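Cytochrome c, putative (Shewanella oneidensis, PDB 1SP3) carries eight c-type hemes in a single chain and probably acts as a respiratory oxidoreductase, perhaps in reducing tetrathionate. Local coordinates at residues 43-48 / 293-298; 327-332 / 393-398. One frame throughout, in Å; residues are numbered along the deposited sequence.

Interaction 1: residues 43-48 / 293-298; sequences LEQKLP and GTANAY. With HEC (heme c), chain F.
L47 drops the CD2 branch of its isobutyl group onto segment 293-298, where CD2 lies 3.4 Å from A295 O and 3.9 Å from A297 CB. Having CG anti to the carbonyl carbon (chi1 -53°) lets the side chain's end come this near. The ring of P48 crosses the amide of N296 obliquely, with P48 CD 3.3 Å from N296 OD1, which also accepts a weak bond from the backbone N of A297. An alanine in place of N296 would probably leave CG and CD of P48 without most of their packing on this side and the N-H of A297 without that weak acceptor. No direct hydrogen bond joins the segments; a water bridges them, 2.6 Å from K46 O and accepting from A295 N at 2.9 Å. Strand 44-47, which forms a β-hairpin with 50-53, crosses strand 295-297 of the large mixed sheet, their axes 6.6 Å apart at closest approach and their directions 100° apart. The small methyl of A295 leaves room for the Q45 amide, whose NE2 is 4.0 Å from A295 CB, while R54 holds Q45 OE1. At the start of 43-48, L43 CD1 lies 3.2 Å from propionate oxygen O1D of the chain F heme.

Interaction 2: residues 327-332 / 393-398; sequences YPFKVH and EMWWRI. With HEC (heme c), chain D.
W396 O takes the N-H of K330 in a 2.7 Å bond, and F329 CA also approaches this oxygen. The bond belongs to an antiparallel β-ladder in the large mixed sheet, with K330-W396 and H332-M394 as hydrogen-bonded pairs and F329-R397 and V331-W395 as non-hydrogen-bonded ones; I398 N extends it to P328 O at 3.0 Å. On the face bearing V331 and W395, the β-branched valine puts a methyl over the indole: CG2 sits 3.4 Å above the centre of its six-membered ring, a CH-pi contact. The edge of the same indole meets the face of the F329 ring in an offset edge-to-face pair (planes at 66°), and its NE1 donates to E393 OE2 (2.9 Å) from above the carboxylate plane, which together with V331 and F329 probably limits the ring's rotation. R397 NH2 makes a salt bridge with D205 and lies obliquely near the Y327 ring, while R397 NE is buried without a partner in the model. On the other face, M394 CG rests above the W396 indole toward its rim, and H332 CB touches the ring edge at CZ3 (3.5 Å). W396 NE1 donates to propionate oxygen O2A of the chain D heme at 3.0 Å and 175°.

How the interactions relate
Interactions 1 and 2 both reach one mixed sheet, interaction 1 through strand 295-297 alone, with centres 15 Å apart and nearest atoms about 6 Å apart. Strand 310-315 connects them: it pairs with 295-297 of interaction 1 and with 387-397 of interaction 2, and Y314 both hydrogen-bonds the backbone of N296 and sets its ring edge-to-face with W395. Each contact reaches a different heme's propionates, L43 by contact and W396 by a hydrogen bond, and the two irons are 10.3 Å apart. K56 ties these sites together, since its backbone N hydrogen-bonds the chain F heme and the residue is itself bound to the heme at W396. M197, which binds a further heme, has its side chain about 4 Å from those of A295 and R397.

Interaction 1: residues 43-48 / 293-298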
loop_
_atom_site.group_PDB
_atom_site.type_symbol
_atom_site.label_atom_id
_atom_site.label_comp_id
_atom_site.label_asym_id
_atom_site.label_seq_id
_atom_site.Cartn_x
_atom_site.Cartn_y
_atom_site.Cartn_z
ATOM N N LEU A 43 12.264 -4.812 0.707
ATOM C CA LEU A 43 12.335 -4.716 2.149
ATOM C C LEU A 43 12.654 -6.100 2.739
ATOM O O LEU A 43 12.137 -7.104 2.273
ATOM C CB LEU A 43 10.980 -4.326 2.733
ATOM C CG LEU A 43 10.623 -2.828 2.703
ATOM C CD1 LEU A 43 9.138 -2.633 2.979
ATOM C CD2 LEU A 43 11.520 -1.947 3.619
ATOM N N GLU A 44 13.414 -6.164 3.833
ATOM C CA GLU A 44 13.517 -7.430 4.511
ATOM C C GLU A 44 12.351 -7.578 5.474
ATOM O O GLU A 44 11.992 -6.657 6.173
ATOM C CB GLU A 44 14.883 -7.534 5.223
ATOM C CG GLU A 44 15.045 -8.825 6.039
ATOM C CD GLU A 44 16.441 -8.969 6.664
ATOM O OE1 GLU A 44 16.735 -8.162 7.609
ATOM O OE2 GLU A 44 17.229 -9.875 6.207
ATOM N N GLN A 45 11.749 -8.734 5.555
ATOM C CA GLN A 45 10.662 -8.912 6.513
ATOM C C GLN A 45 10.763 -10.262 7.217
ATOM O O GLN A 45 10.928 -11.302 6.555
ATOM C CB GLN A 45 9.300 -8.770 5.801
ATOM C CG GLN A 45 8.082 -8.776 6.675
ATOM C CD GLN A 45 6.830 -8.494 5.850
ATOM O OE1 GLN A 45 6.955 -8.038 4.740
ATOM N NE2 GLN A 45 5.667 -8.768 6.374
ATOM N N LYS A 46 10.574 -10.227 8.539
ATOM C CA LYS A 46 10.624 -11.359 9.419
ATOM C C LYS A 46 9.202 -11.936 9.535
ATOM O O LYS A 46 8.346 -11.352 10.209
ATOM C CB LYS A 46 11.290 -10.921 10.750
ATOM C CG LYS A 46 11.586 -12.047 11.748
ATOM C CD LYS A 46 12.521 -11.544 12.949
ATOM C CE LYS A 46 12.787 -12.651 14.044
ATOM N NZ LYS A 46 12.042 -13.918 13.680
ATOM N N LEU A 47 8.940 -13.011 8.760
ATOM C CA LEU A 47 7.741 -13.849 8.850
ATOM C C LEU A 47 7.768 -14.852 10.044
ATOM O O LEU A 47 8.836 -15.173 10.551
ATOM C CB LEU A 47 7.530 -14.608 7.504
ATOM C CG LEU A 47 7.505 -13.740 6.223
ATOM C CD1 LEU A 47 7.197 -14.621 4.993
ATOM C CD2 LEU A 47 6.550 -12.456 6.304
ATOM N N PRO A 48 6.649 -15.393 10.482
ATOM C CA PRO A 48 6.660 -16.278 11.646
ATOM C C PRO A 48 7.761 -17.358 11.629
ATOM O O PRO A 48 8.417 -17.592 12.661
ATOM C CB PRO A 48 5.261 -16.912 11.580
ATOM C CG PRO A 48 4.435 -15.804 11.052
ATOM C CD PRO A 48 5.291 -15.256 9.939
ATOM N N GLY A 293 3.448 -6.190 15.544
ATOM C CA GLY A 293 4.601 -5.725 14.785
ATOM C C GLY A 293 5.031 -6.748 13.708
ATOM O O GLY A 293 5.777 -6.428 12.800
ATOM N N THR A 294 4.564 -7.987 13.790
ATOM C CA THR A 294 4.909 -8.909 12.723
ATOM C C THR A 294 3.662 -9.323 11.951
ATOM O O THR A 294 2.519 -9.254 12.463
ATOM C CB THR A 294 5.708 -10.185 13.243
ATOM O OG1 THR A 294 4.945 -10.770 14.270
ATOM C CG2 THR A 294 6.908 -9.788 14.049
ATOM N N ALA A 295 3.891 -9.765 10.713
ATOM C CA ALA A 295 2.822 -10.114 9.845
ATOM C C ALA A 295 3.244 -11.408 9.093
ATOM O O ALA A 295 4.446 -11.675 8.818
ATOM C CB ALA A 295 2.582 -8.965 8.865
ATOM N N ASN A 296 2.264 -12.209 8.769
ATOM C CA ASN A 296 2.532 -13.281 7.850
ATOM C C ASN A 296 2.326 -12.826 6.407
ATOM O O ASN A 296 1.524 -11.926 6.144
ATOM C CB ASN A 296 1.692 -14.536 8.183
ATOM C CG ASN A 296 2.475 -15.835 7.873
ATOM O OD1 ASN A 296 3.552 -15.780 7.224
ATOM N ND2 ASN A 296 1.976 -16.960 8.336
ATOM N N ALA A 297 3.059 -13.439 5.476
ATOM C CA ALA A 297 2.850 -13.168 4.065
ATOM C C ALA A 297 2.934 -14.416 3.176
ATOM O O ALA A 297 3.769 -15.259 3.371
ATOM C CB ALA A 297 3.822 -12.071 3.550
ATOM N N TYR A 298 2.076 -14.465 2.158
ATOM C CA TYR A 298 2.168 -15.433 1.096
ATOM C C TYR A 298 3.306 -15.021 0.161
ATOM O O TYR A 298 3.368 -13.866 -0.280
ATOM C CB TYR A 298 0.829 -15.518 0.323
ATOM C CG TYR A 298 0.964 -16.545 -0.824
ATOM C CD1 TYR A 298 0.718 -17.917 -0.592
ATOM C CD2 TYR A 298 1.425 -16.163 -2.081
ATOM C CE1 TYR A 298 0.889 -18.883 -1.615
ATOM C CE2 TYR A 298 1.577 -17.142 -3.151
ATOM C CZ TYR A 298 1.316 -18.504 -2.875
ATOM O OH TYR A 298 1.465 -19.483 -3.867
HETATM FE FE HEC F . 6.301 6.162 -0.910
HETATM C CHA HEC F . 6.513 3.034 0.367
HETATM C CHB HEC F . 6.204 7.396 2.274
HETATM C CHC HEC F . 6.676 9.298 -2.152
HETATM C CHD HEC F . 6.023 4.828 -4.043
HETATM N NA HEC F . 6.342 5.375 0.954
HETATM C C1A HEC F . 6.375 4.064 1.262
HETATM C C2A HEC F . 6.425 3.883 2.685
HETATM C C3A HEC F . 6.375 5.096 3.231
HETATM C C4A HEC F . 6.302 6.050 2.160
HETATM C CMA HEC F . 6.294 5.398 4.756
HETATM C CAA HEC F . 6.434 2.456 3.409
HETATM C CBA HEC F . 7.824 1.995 3.849
HETATM C CGA HEC F . 8.407 1.069 2.801
HETATM O O1A HEC F . 9.668 0.922 2.746
HETATM O O2A HEC F . 7.608 0.399 2.079
HETATM N NB HEC F . 6.403 8.004 -0.072
HETATM C C1B HEC F . 6.352 8.298 1.243
HETATM C C2B HEC F . 6.341 9.733 1.406
HETATM C C3B HEC F . 6.431 10.276 0.195
HETATM C C4B HEC F . 6.512 9.183 -0.759
HETATM C CMB HEC F . 6.220 10.333 2.833
HETATM C CAB HEC F . 6.641 11.771 -0.213
HETATM C CBB HEC F . 7.738 12.385 0.379
HETATM N NC HEC F . 6.343 6.929 -2.710
HETATM C C1C HEC F . 6.513 8.282 -3.049
HETATM C C2C HEC F . 6.358 8.402 -4.465
HETATM C C3C HEC F . 6.221 7.172 -4.963
HETATM C C4C HEC F . 6.192 6.200 -3.901
HETATM C CMC HEC F . 6.351 9.721 -5.282
HETATM C CAC HEC F . 6.060 6.893 -6.454
HETATM C CBC HEC F . 7.089 7.253 -7.333
HETATM N ND HEC F . 6.181 4.252 -1.713
HETATM C C1D HEC F . 6.104 3.903 -3.052
HETATM C C2D HEC F . 6.201 2.484 -3.225
HETATM C C3D HEC F . 6.428 1.954 -1.857
HETATM C C4D HEC F . 6.394 3.113 -0.980
HETATM C CMD HEC F . 6.147 1.575 -4.486
HETATM C CAD HEC F . 6.632 0.469 -1.438
HETATM C CBD HEC F . 8.144 0.362 -1.438
HETATM C CGD HEC F . 8.549 -1.074 -1.131
HETATM O O1D HEC F . 8.523 -1.417 0.077
HETATM O O2D HEC F . 8.891 -1.900 -2.038
HETATM O O HOH W 1 6.625 -9.429 9.676
#

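Interaction 2: residues 327-332 / 393-398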
loop_
_atom_site.group_PDB
_atom_site.type_symbol
_atom_site.label_atom_id
_atom_site.label_comp_id
_atom_site.label_asym_id
_atom_site.label_seq_id
_atom_site.Cartn_x
_atom_site.Cartn_y
_atom_site.Cartn_z
ATOM N N TYR A 327 -5.468 -3.335 16.612
ATOM C CA TYR A 327 -5.251 -2.276 15.606
ATOM C C TYR A 327 -6.325 -2.427 14.532
ATOM O O TYR A 327 -6.872 -3.542 14.354
ATOM C CB TYR A 327 -3.920 -2.508 14.888
ATOM C CG TYR A 327 -2.683 -1.880 15.592
ATOM C CD1 TYR A 327 -2.047 -2.566 16.680
ATOM C CD2 TYR A 327 -2.128 -0.649 15.142
ATOM C CE1 TYR A 327 -0.946 -2.053 17.307
ATOM C CE2 TYR A 327 -0.946 -0.060 15.799
ATOM C CZ TYR A 327 -0.368 -0.809 16.859
ATOM O OH TYR A 327 0.669 -0.324 17.585
ATOM N N PRO A 328 -6.532 -1.366 13.734
ATOM C CA PRO A 328 -7.512 -1.361 12.657
ATOM C C PRO A 328 -6.872 -1.615 11.307
ATOM O O PRO A 328 -5.759 -1.155 10.998
ATOM C CB PRO A 328 -7.998 0.101 12.649
ATOM C CG PRO A 328 -6.779 0.872 13.009
ATOM C CD PRO A 328 -5.882 -0.027 13.858
ATOM N N PHE A 329 -7.642 -2.280 10.467
ATOM C CA PHE A 329 -7.124 -2.760 9.228
ATOM C C PHE A 329 -8.164 -2.649 8.113
ATOM O O PHE A 329 -9.376 -2.847 8.334
ATOM C CB PHE A 329 -6.769 -4.254 9.363
ATOM C CG PHE A 329 -5.551 -4.506 10.170
ATOM C CD1 PHE A 329 -5.645 -4.691 11.571
ATOM C CD2 PHE A 329 -4.296 -4.527 9.554
ATOM C CE1 PHE A 329 -4.548 -4.955 12.299
ATOM C CE2 PHE A 329 -3.148 -4.753 10.304
ATOM C CZ PHE A 329 -3.297 -4.955 11.697
ATOM N N LYS A 330 -7.669 -2.398 6.927
ATOM C CA LYS A 330 -8.469 -2.574 5.755
ATOM C C LYS A 330 -8.214 -3.973 5.170
ATOM O O LYS A 330 -7.039 -4.467 5.088
ATOM C CB LYS A 330 -8.204 -1.498 4.698
ATOM C CG LYS A 330 -8.822 -1.943 3.346
ATOM C CD LYS A 330 -8.798 -0.898 2.297
ATOM C CE LYS A 330 -9.694 -1.420 1.080
ATOM N NZ LYS A 330 -8.955 -1.257 -0.173
ATOM N N VAL A 331 -9.305 -4.643 4.817
ATOM C CA VAL A 331 -9.196 -6.036 4.383
ATOM C C VAL A 331 -9.829 -6.156 2.994
ATOM O O VAL A 331 -10.973 -5.759 2.797
ATOM C CB VAL A 331 -9.944 -6.976 5.339
ATOM C CG1 VAL A 331 -9.957 -8.446 4.791
ATOM C CG2 VAL A 331 -9.344 -6.871 6.817
ATOM N N HIS A 332 -9.081 -6.590 2.024
ATOM C CA HIS A 332 -9.610 -6.692 0.662
ATOM C C HIS A 332 -9.746 -8.217 0.330
ATOM O O HIS A 332 -8.840 -8.963 0.696
ATOM C CB HIS A 332 -8.636 -6.033 -0.284
ATOM C CG HIS A 332 -9.055 -6.127 -1.719
ATOM N ND1 HIS A 332 -8.340 -6.831 -2.656
ATOM C CD2 HIS A 332 -10.094 -5.558 -2.387
ATOM C CE1 HIS A 332 -8.901 -6.682 -3.846
ATOM N NE2 HIS A 332 -9.980 -5.929 -3.705
ATOM N N GLU A 393 -7.718 -13.245 1.011
ATOM C CA GLU A 393 -7.947 -12.014 1.742
ATOM C C GLU A 393 -6.607 -11.410 1.980
ATOM O O GLU A 393 -5.566 -12.134 2.061
ATOM C CB GLU A 393 -8.758 -12.247 3.030
ATOM C CG GLU A 393 -8.022 -12.722 4.301
ATOM C CD GLU A 393 -9.007 -12.821 5.474
ATOM O OE1 GLU A 393 -10.221 -12.878 5.205
ATOM O OE2 GLU A 393 -8.607 -12.765 6.638
ATOM N N MET A 394 -6.580 -10.088 2.106
ATOM C CA MET A 394 -5.324 -9.376 2.353
ATOM C C MET A 394 -5.562 -8.199 3.318
ATOM O O MET A 394 -6.568 -7.534 3.214
ATOM C CB MET A 394 -4.779 -8.852 1.061
ATOM C CG MET A 394 -3.370 -8.232 1.261
ATOM S SD MET A 394 -2.458 -8.449 -0.303
ATOM C CE MET A 394 -0.931 -7.381 0.136
ATOM N N TRP A 395 -4.626 -7.972 4.238
ATOM C CA TRP A 395 -4.738 -7.038 5.388
ATOM C C TRP A 395 -3.780 -5.886 5.201
ATOM O O TRP A 395 -2.641 -6.131 4.862
ATOM C CB TRP A 395 -4.420 -7.739 6.704
ATOM C CG TRP A 395 -5.507 -8.707 7.047
ATOM C CD1 TRP A 395 -5.857 -9.824 6.325
ATOM C CD2 TRP A 395 -6.488 -8.595 8.104
ATOM N NE1 TRP A 395 -6.955 -10.424 6.878
ATOM C CE2 TRP A 395 -7.357 -9.715 7.985
ATOM C CE3 TRP A 395 -6.675 -7.692 9.170
ATOM C CZ2 TRP A 395 -8.450 -9.931 8.829
ATOM C CZ3 TRP A 395 -7.700 -7.931 10.088
ATOM C CH2 TRP A 395 -8.605 -9.034 9.897
ATOM N N TRP A 396 -4.265 -4.650 5.348
ATOM C CA TRP A 396 -3.399 -3.476 5.338
ATOM C C TRP A 396 -3.789 -2.657 6.525
ATOM O O TRP A 396 -4.988 -2.474 6.769
ATOM C CB TRP A 396 -3.657 -2.528 4.140
ATOM C CG TRP A 396 -3.175 -3.000 2.853
ATOM C CD1 TRP A 396 -1.950 -2.766 2.255
ATOM C CD2 TRP A 396 -3.903 -3.814 1.976
ATOM N NE1 TRP A 396 -1.908 -3.391 1.024
ATOM C CE2 TRP A 396 -3.091 -4.058 0.844
ATOM C CE3 TRP A 396 -5.154 -4.405 2.043
ATOM C CZ2 TRP A 396 -3.500 -4.896 -0.202
ATOM C CZ3 TRP A 396 -5.557 -5.186 1.039
ATOM C CH2 TRP A 396 -4.738 -5.419 -0.110
ATOM N N ARG A 397 -2.780 -2.080 7.168
ATOM C CA ARG A 397 -2.954 -1.246 8.344
ATOM C C ARG A 397 -3.638 0.051 7.962
ATOM O O ARG A 397 -3.336 0.609 6.923
ATOM C CB ARG A 397 -1.593 -0.872 8.919
ATOM C CG ARG A 397 -0.882 -2.097 9.426
ATOM C CD ARG A 397 0.300 -1.798 10.227
ATOM N NE ARG A 397 -0.137 -0.926 11.359
ATOM C CZ ARG A 397 0.712 -0.180 12.074
ATOM N NH1 ARG A 397 2.014 -0.180 11.782
ATOM N NH2 ARG A 397 0.265 0.584 13.061
ATOM N N ILE A 398 -4.419 0.582 8.881
ATOM C CA ILE A 398 -5.023 1.867 8.704
ATOM C C ILE A 398 -4.336 2.826 9.685
ATOM O O ILE A 398 -4.446 2.645 10.859
ATOM C CB ILE A 398 -6.538 1.770 9.033
ATOM C CG1 ILE A 398 -7.295 0.937 7.966
ATOM C CG2 ILE A 398 -7.129 3.150 9.065
ATOM C CD1 ILE A 398 -7.096 1.647 6.562
HETATM FE FE HEC D . 1.496 -0.955 -6.630
HETATM C CHA HEC D . 2.469 -1.627 -3.321
HETATM C CHB HEC D . 1.499 -4.344 -7.297
HETATM C CHC HEC D . 0.808 -0.347 -9.925
HETATM C CHD HEC D . 1.304 2.370 -5.991
HETATM N NA HEC D . 1.876 -2.721 -5.506
HETATM C C1A HEC D . 2.271 -2.757 -4.158
HETATM C C2A HEC D . 2.432 -4.164 -3.793
HETATM C C3A HEC D . 2.174 -4.933 -4.891
HETATM C C4A HEC D . 1.818 -4.018 -5.986
HETATM C CMA HEC D . 2.237 -6.522 -4.934
HETATM C CAA HEC D . 2.817 -4.683 -2.355
HETATM C CBA HEC D . 1.572 -5.253 -1.624
HETATM C CGA HEC D . 0.393 -4.243 -1.664
HETATM O O1A HEC D . -0.552 -4.469 -2.476
HETATM O O2A HEC D . 0.329 -3.150 -0.947
HETATM N NB HEC D . 1.203 -2.088 -8.311
HETATM C C1B HEC D . 1.310 -3.498 -8.348
HETATM C C2B HEC D . 1.155 -3.949 -9.712
HETATM C C3B HEC D . 0.925 -2.827 -10.440
HETATM C C4B HEC D . 0.976 -1.659 -9.554
HETATM C CMB HEC D . 1.193 -5.455 -10.136
HETATM C CAB HEC D . 0.701 -2.695 -11.968
HETATM C CBB HEC D . 0.007 -3.645 -12.686
HETATM N NC HEC D . 1.068 0.781 -7.806
HETATM C C1C HEC D . 0.821 0.781 -9.146
HETATM C C2C HEC D . 0.574 2.134 -9.559
HETATM C C3C HEC D . 0.685 2.925 -8.435
HETATM C C4C HEC D . 1.023 2.053 -7.315
HETATM C CMC HEC D . 0.266 2.499 -11.043
HETATM C CAC HEC D . 0.505 4.490 -8.325
HETATM C CBC HEC D . -0.623 5.202 -8.684
HETATM N ND HEC D . 1.807 0.213 -4.891
HETATM C C1D HEC D . 1.775 1.589 -4.959
HETATM C C2D HEC D . 2.283 2.063 -3.650
HETATM C C3D HEC D . 2.655 0.838 -2.805
HETATM C C4D HEC D . 2.326 -0.279 -3.665
HETATM C CMD HEC D . 2.423 3.522 -3.216
HETATM C CAD HEC D . 3.192 0.800 -1.319
HETATM C CBD HEC D . 1.960 0.745 -0.408
HETATM C CGD HEC D . 2.275 0.927 1.095
HETATM O O1D HEC D . 1.352 1.454 1.758
HETATM O O2D HEC D . 3.358 0.568 1.720
#